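Local structure of L-lysine 6-monooxygenase involved in desferrioxamine biosynthesis (5O8P) at residues V126-N131 with Q354-W359; E206-L211 with Y220-I225; D296-T301 with Y329-E334; Y371-D374 with Q378-V381. The protein is an FAD-containing, NADPH-dependent monooxygenase that probably N-hydroxylates cadaverine in the biosynthesis of the siderophore desferrioxamine. All blocks are in the same frame, centred on the assembly; numbering follows the deposited sequence.

Contact 1. Residues V126-N131 with Q354-W359; sequences VSYDDN and QQRIQW
Y128 and R356 meet through a cation-pi stack, which carries nearly all of the contact. The guanidinium lies almost flat on the phenol ring, the two planes 11° apart, with R356 CZ 3.4 Å from the centroid of the Y128 ring and above its centre. An arginine suits this place because its planar, delocalised charge can spread over a whole aromatic face: NH1 sits above the CD2-CE2 side of the ring and NH2 above the CE1-CZ side. The arginine chain is bent at both chi2 and chi3, which turns the guanidinium flat onto the tyrosine.

Apolar contact continues the stack toward the backbones, R356 CD touching Y128 CB at 3.5 Å. Y128 belongs to strand 121-129, which forms an antiparallel hairpin with strand 134-141 at the rim of the FAD-domain sheet. From that partner strand, Y135 gives its OH to R356 NE as a hydrogen-bond acceptor and sets its ring against Y128.

Among charges, the carboxylate atom D130 OD1 stands 5.1 Å from R356 NH1, too far for a salt bridge but probably favourable.

Hydrogen bonds shape the loop itself. Q354 O receives I357 N at 3.2 Å and, from the opposite face of its plane, W359 NE1 at 3.1 Å; the latter bond is nearly straight (167°) and lies in the indole plane.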
loop_
_atom_site.group_PDB
_atom_site.type_symbol
_atom_site.label_atom_id
_atom_site.label_comp_id
_atom_site.label_asym_id
_atom_site.label_seq_id
_atom_site.Cartn_x
_atom_site.Cartn_y
_atom_site.Cartn_z
ATOM N N VAL B 126 32.073 -34.273 22.154
ATOM C CA VAL B 126 30.977 -34.625 23.048
ATOM C C VAL B 126 30.914 -36.138 23.136
ATOM O O VAL B 126 31.141 -36.821 22.147
ATOM C CB VAL B 126 29.618 -34.087 22.541
ATOM C CG1 VAL B 126 28.509 -34.435 23.515
ATOM C CG2 VAL B 126 29.671 -32.581 22.331
ATOM N N SER B 127 30.602 -36.654 24.316
ATOM C CA SER B 127 30.514 -38.094 24.535
ATOM C C SER B 127 29.499 -38.401 25.627
ATOM O O SER B 127 29.170 -37.521 26.432
ATOM C CB SER B 127 31.891 -38.651 24.907
ATOM O OG SER B 127 32.465 -37.896 25.964
ATOM N N TYR B 128 28.995 -39.638 25.625
ATOM C CA TYR B 128 28.046 -40.102 26.636
ATOM C C TYR B 128 28.763 -40.928 27.675
ATOM O O TYR B 128 29.342 -41.965 27.361
ATOM C CB TYR B 128 26.917 -40.939 26.022
ATOM C CG TYR B 128 25.820 -41.295 27.018
ATOM C CD1 TYR B 128 24.996 -40.303 27.557
ATOM C CD2 TYR B 128 25.627 -42.610 27.449
ATOM C CE1 TYR B 128 24.002 -40.594 28.470
ATOM C CE2 TYR B 128 24.628 -42.920 28.370
ATOM C CZ TYR B 128 23.817 -41.905 28.877
ATOM O OH TYR B 128 22.824 -42.205 29.784
ATOM N N ASP B 129 28.702 -40.466 28.916
ATOM C CA ASP B 129 29.301 -41.160 30.049
ATOM C C ASP B 129 28.342 -42.226 30.574
ATOM O O ASP B 129 27.335 -41.891 31.192
ATOM C CB ASP B 129 29.618 -40.134 31.135
ATOM C CG ASP B 129 30.575 -40.658 32.168
ATOM O OD1 ASP B 129 30.296 -41.743 32.769
ATOM O OD2 ASP B 129 31.596 -39.946 32.365
ATOM N N ASP B 130 28.644 -43.500 30.331
ATOM C CA ASP B 130 27.748 -44.594 30.749
ATOM C C ASP B 130 27.588 -44.664 32.267
ATOM O O ASP B 130 26.506 -44.967 32.761
ATOM C CB ASP B 130 28.243 -45.953 30.246
ATOM C CG ASP B 130 28.219 -46.066 28.744
ATOM O OD1 ASP B 130 27.129 -45.935 28.141
ATOM O OD2 ASP B 130 29.298 -46.311 28.169
ATOM N N ASN B 131 28.668 -44.364 32.987
ATOM C CA ASN B 131 28.695 -44.454 34.447
ATOM C C ASN B 131 27.939 -43.308 35.127
ATOM O O ASN B 131 27.151 -43.557 36.036
ATOM C CB ASN B 131 30.147 -44.573 34.945
ATOM C CG ASN B 131 30.775 -45.943 34.620
ATOM O OD1 ASN B 131 31.939 -46.187 34.941
ATOM N ND2 ASN B 131 30.007 -46.837 33.986
ATOM N N GLN B 354 27.812 -40.645 17.840
ATOM C CA GLN B 354 27.199 -41.240 16.640
ATOM C C GLN B 354 26.287 -42.412 16.991
ATOM O O GLN B 354 25.145 -42.457 16.558
ATOM C CB GLN B 354 28.243 -41.688 15.613
ATOM C CG GLN B 354 28.553 -40.605 14.585
ATOM C CD GLN B 354 29.729 -40.919 13.684
ATOM O OE1 GLN B 354 30.423 -41.936 13.826
ATOM N NE2 GLN B 354 29.963 -40.024 12.734
ATOM N N GLN B 355 26.786 -43.342 17.795
ATOM C CA GLN B 355 26.000 -44.500 18.208
ATOM C C GLN B 355 24.709 -44.129 18.998
ATOM O O GLN B 355 23.743 -44.888 18.961
ATOM C CB GLN B 355 26.891 -45.567 18.925
ATOM C CG GLN B 355 27.164 -45.426 20.438
ATOM C CD GLN B 355 28.134 -44.299 20.839
ATOM O OE1 GLN B 355 28.818 -43.701 19.995
ATOM N NE2 GLN B 355 28.150 -43.978 22.132
ATOM N N ARG B 356 24.672 -42.963 19.642
ATOM C CA ARG B 356 23.505 -42.499 20.428
ATOM C C ARG B 356 22.436 -41.745 19.615
ATOM O O ARG B 356 21.374 -41.394 20.160
ATOM C CB ARG B 356 23.930 -41.533 21.542
ATOM C CG ARG B 356 25.120 -41.889 22.394
ATOM C CD ARG B 356 24.771 -42.534 23.715
ATOM N NE ARG B 356 23.626 -41.945 24.430
ATOM C CZ ARG B 356 22.896 -42.615 25.326
ATOM N NH1 ARG B 356 23.169 -43.881 25.654
ATOM N NH2 ARG B 356 21.870 -42.023 25.909
ATOM N N ILE B 357 22.712 -41.489 18.333
ATOM C CA ILE B 357 21.864 -40.671 17.478
ATOM C C ILE B 357 21.091 -41.573 16.510
ATOM O O ILE B 357 21.657 -42.527 15.972
ATOM C CB ILE B 357 22.726 -39.636 16.724
ATOM C CG1 ILE B 357 23.094 -38.508 17.691
ATOM C CG2 ILE B 357 22.010 -39.083 15.498
ATOM C CD1 ILE B 357 24.098 -37.508 17.155
ATOM N N GLN B 358 19.812 -41.258 16.290
ATOM C CA GLN B 358 18.996 -41.981 15.314
ATOM C C GLN B 358 19.265 -41.399 13.935
ATOM O O GLN B 358 19.014 -40.214 13.711
ATOM C CB GLN B 358 17.503 -41.864 15.640
ATOM C CG GLN B 358 17.130 -42.343 17.025
ATOM C CD GLN B 358 15.639 -42.513 17.207
ATOM O OE1 GLN B 358 15.011 -43.265 16.480
ATOM N NE2 GLN B 358 15.072 -41.833 18.197
ATOM N N TRP B 359 19.789 -42.220 13.029
ATOM C CA TRP B 359 20.049 -41.798 11.651
ATOM C C TRP B 359 18.996 -42.392 10.723
ATOM O O TRP B 359 18.540 -43.511 10.944
ATOM C CB TRP B 359 21.455 -42.229 11.219
ATOM C CG TRP B 359 22.545 -41.724 12.144
ATOM C CD1 TRP B 359 23.030 -42.351 13.251
ATOM C CD2 TRP B 359 23.264 -40.478 12.043
ATOM N NE1 TRP B 359 24.000 -41.583 13.840
ATOM C CE2 TRP B 359 24.168 -40.432 13.117
ATOM C CE3 TRP B 359 23.239 -39.408 11.138
ATOM C CZ2 TRP B 359 25.036 -39.349 13.323
ATOM C CZ3 TRP B 359 24.097 -38.322 11.351
ATOM C CH2 TRP B 359 24.982 -38.308 12.431
#

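Contact 2. Residues E206-L211 with Y220-I225; sequences EIYYDL and YQLNWI
Y208 projects from helix 202-213 into a slot between L222 and W224, two side chains on the same side of strand 221-225. The helix and strand are the second and third elements of a beta-alpha-beta unit (194-198, 202-213, 221-225) of Rossmann type, here in the NADP(H)-binding part of the enzyme; the axes of helix segment 206-211 and strand 221-225 run nearly antiparallel, 9.6 Å apart at their closest.

Both faces of the Y208 ring are packed. L222 CD2 lies over one, 4.1 Å from the ring centroid in a CH-pi contact. On the other, the six-membered ring of W224 forms an offset stack, its centroid 4.9 Å away, and Y208 CB in turn rests over the indole face. With CG anti to the backbone N (chi1 -166°), the phenol reaches far enough over the strand for its OH to donate to L222 O at 3.1 Å, from above the carbonyl plane. Tyrosine thus gives a flat wedge with a polar end. W224 NE1 is hydrogen-bonded to G199 O, in the glycine-rich turn next to S200, an NADP(+)-binding residue.

L222 is the reciprocal knob: its branched end enters the groove between Y208 and L211, with CD1 3.8 Å from L211 CB. Beyond it, Y220 closes the packing across L211. Y220 OH, also hydrogen-bonded to Q190 NE2, donates to L211 O in its carbonyl plane, on a lone pair.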
loop_
_atom_site.group_PDB
_atom_site.type_symbol
_atom_site.label_atom_id
_atom_site.label_comp_id
_atom_site.label_asym_id
_atom_site.label_seq_id
_atom_site.Cartn_x
_atom_site.Cartn_y
_atom_site.Cartn_z
ATOM N N GLU B 206 19.070 -8.885 -2.722
ATOM C CA GLU B 206 19.513 -7.717 -1.949
ATOM C C GLU B 206 20.831 -7.176 -2.457
ATOM O O GLU B 206 20.996 -5.962 -2.557
ATOM C CB GLU B 206 19.660 -8.063 -0.480
ATOM C CG GLU B 206 18.331 -8.160 0.222
ATOM C CD GLU B 206 18.423 -8.687 1.637
ATOM O OE1 GLU B 206 19.523 -9.090 2.077
ATOM O OE2 GLU B 206 17.369 -8.698 2.322
ATOM N N ILE B 207 21.747 -8.092 -2.773
ATOM C CA ILE B 207 23.033 -7.751 -3.353
ATOM C C ILE B 207 22.838 -7.146 -4.728
ATOM O O ILE B 207 23.390 -6.092 -4.997
ATOM C CB ILE B 207 23.975 -8.982 -3.430
ATOM C CG1 ILE B 207 24.473 -9.318 -2.036
ATOM C CG2 ILE B 207 25.155 -8.748 -4.370
ATOM C CD1 ILE B 207 25.214 -10.632 -1.932
ATOM N N TYR B 208 22.059 -7.809 -5.585
ATOM C CA TYR B 208 21.803 -7.294 -6.933
ATOM C C TYR B 208 21.248 -5.872 -6.902
ATOM O O TYR B 208 21.699 -5.010 -7.643
ATOM C CB TYR B 208 20.869 -8.206 -7.730
ATOM C CG TYR B 208 20.870 -7.857 -9.195
ATOM C CD1 TYR B 208 19.971 -6.925 -9.707
ATOM C CD2 TYR B 208 21.796 -8.433 -10.062
ATOM C CE1 TYR B 208 19.967 -6.599 -11.050
ATOM C CE2 TYR B 208 21.819 -8.105 -11.409
ATOM C CZ TYR B 208 20.903 -7.193 -11.907
ATOM O OH TYR B 208 20.931 -6.881 -13.253
ATOM N N TYR B 209 20.285 -5.634 -6.029
ATOM C CA TYR B 209 19.743 -4.300 -5.840
ATOM C C TYR B 209 20.803 -3.305 -5.357
ATOM O O TYR B 209 20.844 -2.161 -5.814
ATOM C CB TYR B 209 18.558 -4.343 -4.863
ATOM C CG TYR B 209 17.825 -3.034 -4.786
ATOM C CD1 TYR B 209 16.870 -2.690 -5.737
ATOM C CD2 TYR B 209 18.110 -2.124 -3.784
ATOM C CE1 TYR B 209 16.209 -1.481 -5.677
ATOM C CE2 TYR B 209 17.450 -0.914 -3.716
ATOM C CZ TYR B 209 16.507 -0.601 -4.671
ATOM O OH TYR B 209 15.853 0.588 -4.593
ATOM N N ASP B 210 21.646 -3.744 -4.426
ATOM C CA ASP B 210 22.688 -2.889 -3.846
ATOM C C ASP B 210 23.654 -2.422 -4.929
ATOM O O ASP B 210 23.963 -1.237 -5.009
ATOM C CB ASP B 210 23.453 -3.649 -2.752
ATOM C CG ASP B 210 24.198 -2.733 -1.799
ATOM O OD1 ASP B 210 23.535 -1.909 -1.139
ATOM O OD2 ASP B 210 25.434 -2.886 -1.667
ATOM N N LEU B 211 24.099 -3.364 -5.762
ATOM C CA LEU B 211 25.025 -3.080 -6.856
ATOM C C LEU B 211 24.370 -2.275 -7.973
ATOM O O LEU B 211 25.004 -1.380 -8.530
ATOM C CB LEU B 211 25.632 -4.380 -7.422
ATOM C CG LEU B 211 26.522 -5.168 -6.449
ATOM C CD1 LEU B 211 26.869 -6.542 -7.009
ATOM C CD2 LEU B 211 27.779 -4.391 -6.127
ATOM N N TYR B 220 30.406 -0.853 -13.950
ATOM C CA TYR B 220 30.270 -2.303 -14.157
ATOM C C TYR B 220 29.080 -2.786 -14.950
ATOM O O TYR B 220 28.026 -2.153 -14.977
ATOM C CB TYR B 220 30.402 -3.125 -12.856
ATOM C CG TYR B 220 29.618 -2.633 -11.666
ATOM C CD1 TYR B 220 28.268 -2.941 -11.512
ATOM C CD2 TYR B 220 30.242 -1.879 -10.673
ATOM C CE1 TYR B 220 27.560 -2.481 -10.413
ATOM C CE2 TYR B 220 29.543 -1.427 -9.573
ATOM C CZ TYR B 220 28.206 -1.726 -9.441
ATOM O OH TYR B 220 27.538 -1.253 -8.343
ATOM N N GLN B 221 29.298 -3.913 -15.620
ATOM C CA GLN B 221 28.225 -4.770 -16.084
ATOM C C GLN B 221 27.729 -5.523 -14.856
ATOM O O GLN B 221 28.536 -5.948 -14.014
ATOM C CB GLN B 221 28.726 -5.753 -17.147
ATOM C CG GLN B 221 27.675 -6.745 -17.618
ATOM C CD GLN B 221 28.147 -7.576 -18.792
ATOM O OE1 GLN B 221 28.785 -8.607 -18.619
ATOM N NE2 GLN B 221 27.814 -7.137 -19.993
ATOM N N LEU B 222 26.413 -5.679 -14.750
ATOM C CA LEU B 222 25.813 -6.319 -13.594
ATOM C C LEU B 222 24.883 -7.439 -14.038
ATOM O O LEU B 222 23.784 -7.198 -14.541
ATOM C CB LEU B 222 25.080 -5.283 -12.756
ATOM C CG LEU B 222 24.489 -5.795 -11.448
ATOM C CD1 LEU B 222 25.577 -6.418 -10.582
ATOM C CD2 LEU B 222 23.782 -4.668 -10.705
ATOM N N ASN B 223 25.340 -8.671 -13.840
ATOM C CA ASN B 223 24.615 -9.849 -14.292
ATOM C C ASN B 223 23.997 -10.600 -13.127
ATOM O O ASN B 223 24.416 -10.435 -11.982
ATOM C CB ASN B 223 25.556 -10.744 -15.080
ATOM C CG ASN B 223 26.191 -10.012 -16.248
ATOM O OD1 ASN B 223 25.538 -9.212 -16.912
ATOM N ND2 ASN B 223 27.457 -10.265 -16.487
ATOM N N TRP B 224 22.963 -11.380 -13.427
ATOM C CA TRP B 224 22.294 -12.224 -12.447
ATOM C C TRP B 224 21.904 -13.511 -13.137
ATOM O O TRP B 224 21.116 -13.497 -14.074
ATOM C CB TRP B 224 21.047 -11.533 -11.916
ATOM C CG TRP B 224 20.441 -12.122 -10.665
ATOM C CD1 TRP B 224 20.788 -13.284 -10.033
ATOM C CD2 TRP B 224 19.338 -11.588 -9.934
ATOM N NE1 TRP B 224 20.011 -13.471 -8.929
ATOM C CE2 TRP B 224 19.101 -12.453 -8.845
ATOM C CE3 TRP B 224 18.529 -10.458 -10.091
ATOM C CZ2 TRP B 224 18.085 -12.229 -7.909
ATOM C CZ3 TRP B 224 17.511 -10.228 -9.169
ATOM C CH2 TRP B 224 17.304 -11.113 -8.082
ATOM N N ILE B 225 22.464 -14.623 -12.687
ATOM C CA ILE B 225 22.170 -15.927 -13.270
ATOM C C ILE B 225 21.626 -16.784 -12.157
ATOM O O ILE B 225 22.153 -16.749 -11.069
ATOM C CB ILE B 225 23.436 -16.559 -13.860
ATOM C CG1 ILE B 225 23.963 -15.667 -14.991
ATOM C CG2 ILE B 225 23.159 -17.994 -14.330
ATOM C CD1 ILE B 225 25.289 -16.113 -15.574
#

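Contact 3. Residues D296-T301 with Y329-E334; sequences DVNLFT and YSRRTE
F300 packs between Y329 and R331, two alternate residues whose side chains leave the same side of strand 329-333, its ring pointing between them. The phenol of Y329 comes over one F300 face, but the rings are oblique, with centroids 5.2 Å apart and planes at 38°. A chi1 of 71° holds Y329 CG between its own backbone N and carbonyl carbon and brings the ring toward F300, leaving OH 3.3 Å from F300 CB and hydrogen-bonded to S303 OG.

The chain of R331 bends at chi2 (71°), carrying its guanidinium against the CE1-CZ rim of the phenylalanine: F300 CE1 is 3.6 Å from R331 NE, and F300 CZ lies over one guanidinium face, the arginine lying obliquely to the phenyl ring. Its length lets it also reach N298, whose CG lies 3.5 Å from R331 NH2, while R331 NH1 makes a weak hydrogen bond to Q430 O of the second subunit. N298 ND2 is itself hydrogen-bonded to N223 OD1.

No hydrogen bond joins the two segments, which belong to different sheets: strand 297-300 is outermost in the chain's parallel sheet, strand 327-333 in its three-stranded antiparallel one. Helix 202-213 covers L299 from the other side, while T426 of the second subunit packs on F300.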
loop_
_atom_site.group_PDB
_atom_site.type_symbol
_atom_site.label_atom_id
_atom_site.label_comp_id
_atom_site.label_asym_id
_atom_site.label_seq_id
_atom_site.Cartn_x
_atom_site.Cartn_y
_atom_site.Cartn_z
ATOM N N ASP B 296 23.719 -2.018 -19.136
ATOM C CA ASP B 296 24.570 -3.166 -19.333
ATOM C C ASP B 296 24.296 -4.174 -18.213
ATOM O O ASP B 296 25.031 -4.264 -17.228
ATOM C CB ASP B 296 26.043 -2.746 -19.411
ATOM C CG ASP B 296 26.927 -3.817 -20.041
ATOM O OD1 ASP B 296 26.388 -4.786 -20.630
ATOM O OD2 ASP B 296 28.165 -3.673 -19.951
ATOM N N VAL B 297 23.205 -4.918 -18.388
ATOM C CA VAL B 297 22.783 -5.977 -17.475
ATOM C C VAL B 297 22.311 -7.199 -18.245
ATOM O O VAL B 297 21.842 -7.098 -19.360
ATOM C CB VAL B 297 21.660 -5.522 -16.507
ATOM C CG1 VAL B 297 22.079 -4.261 -15.759
ATOM C CG2 VAL B 297 20.338 -5.299 -17.231
ATOM N N ASN B 298 22.462 -8.363 -17.635
ATOM C CA ASN B 298 21.949 -9.608 -18.183
ATOM C C ASN B 298 21.356 -10.396 -17.038
ATOM O O ASN B 298 21.886 -10.368 -15.931
ATOM C CB ASN B 298 23.068 -10.398 -18.848
ATOM C CG ASN B 298 23.750 -9.612 -19.937
ATOM O OD1 ASN B 298 23.205 -9.430 -21.028
ATOM N ND2 ASN B 298 24.927 -9.097 -19.632
ATOM N N LEU B 299 20.237 -11.062 -17.299
ATOM C CA LEU B 299 19.535 -11.834 -16.297
ATOM C C LEU B 299 19.123 -13.138 -16.945
ATOM O O LEU B 299 18.325 -13.122 -17.870
ATOM C CB LEU B 299 18.311 -11.072 -15.791
ATOM C CG LEU B 299 18.592 -9.836 -14.921
ATOM C CD1 LEU B 299 18.972 -8.613 -15.734
ATOM C CD2 LEU B 299 17.382 -9.501 -14.062
ATOM N N PHE B 300 19.687 -14.251 -16.484
ATOM C CA PHE B 300 19.321 -15.580 -16.982
ATOM C C PHE B 300 18.611 -16.412 -15.919
ATOM O O PHE B 300 18.802 -16.199 -14.728
ATOM C CB PHE B 300 20.568 -16.306 -17.455
ATOM C CG PHE B 300 21.205 -15.677 -18.654
ATOM C CD1 PHE B 300 22.154 -14.671 -18.506
ATOM C CD2 PHE B 300 20.853 -16.078 -19.930
ATOM C CE1 PHE B 300 22.754 -14.082 -19.608
ATOM C CE2 PHE B 300 21.447 -15.496 -21.042
ATOM C CZ PHE B 300 22.406 -14.498 -20.875
ATOM N N THR B 301 17.785 -17.352 -16.365
ATOM C CA THR B 301 17.042 -18.249 -15.474
ATOM C C THR B 301 17.226 -19.670 -15.970
ATOM O O THR B 301 17.888 -19.883 -16.980
ATOM C CB THR B 301 15.544 -17.894 -15.454
ATOM O OG1 THR B 301 15.099 -17.642 -16.790
ATOM C CG2 THR B 301 15.294 -16.661 -14.596
ATOM N N TYR B 329 25.627 -23.143 -22.570
ATOM C CA TYR B 329 26.171 -21.847 -22.984
ATOM C C TYR B 329 27.181 -21.322 -21.971
ATOM O O TYR B 329 27.156 -21.724 -20.809
ATOM C CB TYR B 329 25.053 -20.819 -23.193
ATOM C CG TYR B 329 24.341 -20.306 -21.944
ATOM C CD1 TYR B 329 23.361 -21.070 -21.295
ATOM C CD2 TYR B 329 24.612 -19.027 -21.440
ATOM C CE1 TYR B 329 22.699 -20.578 -20.170
ATOM C CE2 TYR B 329 23.949 -18.535 -20.319
ATOM C CZ TYR B 329 22.992 -19.311 -19.696
ATOM O OH TYR B 329 22.348 -18.805 -18.602
ATOM N N SER B 330 28.064 -20.429 -22.421
ATOM C CA SER B 330 29.098 -19.837 -21.567
ATOM C C SER B 330 28.864 -18.338 -21.380
ATOM O O SER B 330 28.234 -17.681 -22.214
ATOM C CB SER B 330 30.497 -20.084 -22.142
ATOM O OG SER B 330 30.667 -19.402 -23.381
ATOM N N ARG B 331 29.383 -17.815 -20.273
ATOM C CA ARG B 331 29.239 -16.416 -19.894
ATOM C C ARG B 331 30.537 -15.993 -19.219
ATOM O O ARG B 331 31.207 -16.828 -18.607
ATOM C CB ARG B 331 28.093 -16.306 -18.899
ATOM C CG ARG B 331 27.301 -15.038 -18.946
ATOM C CD ARG B 331 26.440 -14.975 -20.196
ATOM N NE ARG B 331 26.245 -13.571 -20.514
ATOM C CZ ARG B 331 25.876 -13.094 -21.690
ATOM N NH1 ARG B 331 25.638 -13.908 -22.716
ATOM N NH2 ARG B 331 25.792 -11.780 -21.841
ATOM N N ARG B 332 30.876 -14.711 -19.290
ATOM C CA ARG B 332 32.122 -14.227 -18.691
ATOM C C ARG B 332 31.865 -13.179 -17.650
ATOM O O ARG B 332 30.913 -12.433 -17.755
ATOM C CB ARG B 332 33.034 -13.633 -19.759
ATOM C CG ARG B 332 33.822 -14.651 -20.553
ATOM C CD ARG B 332 34.115 -14.031 -21.912
ATOM N NE ARG B 332 35.079 -14.789 -22.681
ATOM C CZ ARG B 332 36.392 -14.818 -22.446
ATOM N NH1 ARG B 332 36.928 -14.160 -21.417
ATOM N NH2 ARG B 332 37.193 -15.531 -23.238
ATOM N N THR B 333 32.734 -13.118 -16.648
ATOM C CA THR B 333 32.628 -12.107 -15.595
ATOM C C THR B 333 33.955 -11.983 -14.824
ATOM O O THR B 333 34.688 -12.969 -14.677
ATOM C CB THR B 333 31.445 -12.416 -14.643
ATOM O OG1 THR B 333 31.142 -11.267 -13.834
ATOM C CG2 THR B 333 31.728 -13.627 -13.753
ATOM N N GLU B 334 34.265 -10.776 -14.353
ATOM C CA GLU B 334 35.457 -10.558 -13.542
ATOM C C GLU B 334 35.110 -10.880 -12.109
ATOM O O GLU B 334 35.699 -11.783 -11.511
ATOM C CB GLU B 334 35.972 -9.124 -13.663
ATOM C CG GLU B 334 36.447 -8.778 -15.065
ATOM C CD GLU B 334 37.215 -7.461 -15.145
ATOM O OE1 GLU B 334 37.224 -6.695 -14.150
ATOM O OE2 GLU B 334 37.795 -7.183 -16.224
#

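Contact 4. Residues Y371-D374 with Q378-V381; sequences YSID and QVFV
D374 OD1 is gripped by two consecutive backbone amides. Q378 N reaches it on the syn side at 3.0 Å, while V379 N comes from above the carboxylate plane at 2.9 Å. Aspartate suits this turn: its CG sits between backbone N and carbonyl carbon (chi1 66°), which brings the carboxylate back to the amides that follow; OD2 also takes H376 N, the bond of an Asx turn.

Beyond the turn the chain returns antiparallel to itself. S372 and F380 form a non-hydrogen-bonded pair, flanked by I373 N to V379 O (2.8 Å) and V381 N to Y371 O (2.9 Å). Strand 379-381 runs parallel to strand 155-157 in the sheet of the FAD side, and 371-374 joins its other edge by this single bridge.

Branched aliphatics share one side: I373 CG1 meets V379 CG1, and I373 CD1 meets V381 CG1, both at 3.7 Å. F380 lies on the other, its CE1 3.6 Å from S372 CB. S372 OG is hydrogen-bonded to N370 OD1, and the ring of Y371 stacks on H389.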
loop_
_atom_site.group_PDB
_atom_site.type_symbol
_atom_site.label_atom_id
_atom_site.label_comp_id
_atom_site.label_asym_id
_atom_site.label_seq_id
_atom_site.Cartn_x
_atom_site.Cartn_y
_atom_site.Cartn_z
ATOM N N TYR B 371 11.843 -32.560 18.231
ATOM C CA TYR B 371 13.142 -32.017 17.806
ATOM C C TYR B 371 14.354 -32.783 18.380
ATOM O O TYR B 371 15.492 -32.307 18.279
ATOM C CB TYR B 371 13.228 -30.493 18.065
ATOM C CG TYR B 371 12.068 -29.746 17.438
ATOM C CD1 TYR B 371 12.133 -29.335 16.111
ATOM C CD2 TYR B 371 10.894 -29.490 18.149
ATOM C CE1 TYR B 371 11.079 -28.676 15.498
ATOM C CE2 TYR B 371 9.818 -28.834 17.557
ATOM C CZ TYR B 371 9.898 -28.432 16.224
ATOM O OH TYR B 371 8.823 -27.778 15.630
ATOM N N SER B 372 14.110 -33.986 18.912
ATOM C CA SER B 372 15.151 -34.813 19.492
ATOM C C SER B 372 15.760 -35.747 18.439
ATOM O O SER B 372 15.056 -36.195 17.535
ATOM C CB SER B 372 14.596 -35.611 20.679
ATOM O OG SER B 372 13.869 -36.753 20.263
ATOM N N ILE B 373 17.062 -36.030 18.572
ATOM C CA ILE B 373 17.780 -36.916 17.625
ATOM C C ILE B 373 18.328 -38.192 18.276
ATOM O O ILE B 373 18.876 -39.056 17.586
ATOM C CB ILE B 373 18.867 -36.172 16.788
ATOM C CG1 ILE B 373 20.076 -35.776 17.642
ATOM C CG2 ILE B 373 18.246 -34.972 16.088
ATOM C CD1 ILE B 373 21.167 -35.038 16.881
ATOM N N ASP B 374 18.147 -38.333 19.582
ATOM C CA ASP B 374 18.560 -39.537 20.296
ATOM C C ASP B 374 17.336 -40.399 20.576
ATOM O O ASP B 374 16.220 -40.062 20.155
ATOM C CB ASP B 374 19.275 -39.167 21.601
ATOM C CG ASP B 374 18.354 -38.501 22.601
ATOM O OD1 ASP B 374 17.730 -37.489 22.213
ATOM O OD2 ASP B 374 18.237 -38.967 23.766
ATOM N N GLN B 378 16.963 -36.420 24.925
ATOM C CA GLN B 378 18.078 -35.720 25.565
ATOM C C GLN B 378 18.942 -34.840 24.636
ATOM O O GLN B 378 19.481 -33.835 25.082
ATOM C CB GLN B 378 18.969 -36.733 26.273
ATOM C CG GLN B 378 18.278 -37.519 27.369
ATOM C CD GLN B 378 19.202 -38.516 28.018
ATOM O OE1 GLN B 378 19.954 -39.227 27.343
ATOM N NE2 GLN B 378 19.160 -38.574 29.336
ATOM N N VAL B 379 19.087 -35.217 23.370
ATOM C CA VAL B 379 19.861 -34.453 22.414
ATOM C C VAL B 379 18.867 -33.847 21.445
ATOM O O VAL B 379 18.232 -34.579 20.692
ATOM C CB VAL B 379 20.847 -35.352 21.649
ATOM C CG1 VAL B 379 21.713 -34.522 20.708
ATOM C CG2 VAL B 379 21.707 -36.109 22.620
ATOM N N PHE B 380 18.735 -32.522 21.481
ATOM C CA PHE B 380 17.801 -31.791 20.621
ATOM C C PHE B 380 18.527 -30.960 19.582
ATOM O O PHE B 380 19.700 -30.655 19.741
ATOM C CB PHE B 380 16.921 -30.882 21.470
ATOM C CG PHE B 380 16.073 -31.627 22.443
ATOM C CD1 PHE B 380 14.867 -32.169 22.047
ATOM C CD2 PHE B 380 16.494 -31.812 23.749
ATOM C CE1 PHE B 380 14.075 -32.864 22.939
ATOM C CE2 PHE B 380 15.719 -32.504 24.651
ATOM C CZ PHE B 380 14.510 -33.036 24.242
ATOM N N VAL B 381 17.816 -30.562 18.535
ATOM C CA VAL B 381 18.415 -29.713 17.506
ATOM C C VAL B 381 17.515 -28.518 17.195
ATOM O O VAL B 381 16.308 -28.641 17.269
ATOM C CB VAL B 381 18.752 -30.508 16.221
ATOM C CG1 VAL B 381 19.796 -31.600 16.488
ATOM C CG2 VAL B 381 17.507 -31.098 15.546
#

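Overall arrangement
The four contacts fall into two pairs on opposite sides of the chain's centre. Contacts 1 and 4 belong to the FAD side and touch: Q358 N lies 2.7 Å from I373 O, a probable hydrogen bond between them. Contacts 2 and 3 occupy the NADP(H)-binding side, where neighbouring strands 221-225 and 297-300 are joined by N223 and N298; some 47 Å separates the centres of contacts 1 and 2. Contact 1 lies at the surface and rests on one charged stack, whereas the other three are buried. Of these, contact 2 packs helix on sheet with aromatic and leucine side chains, contact 3 joins two sheets through side chains alone, and contact 4 combines backbone bonds with the grip of the D374 carboxylate on two amides.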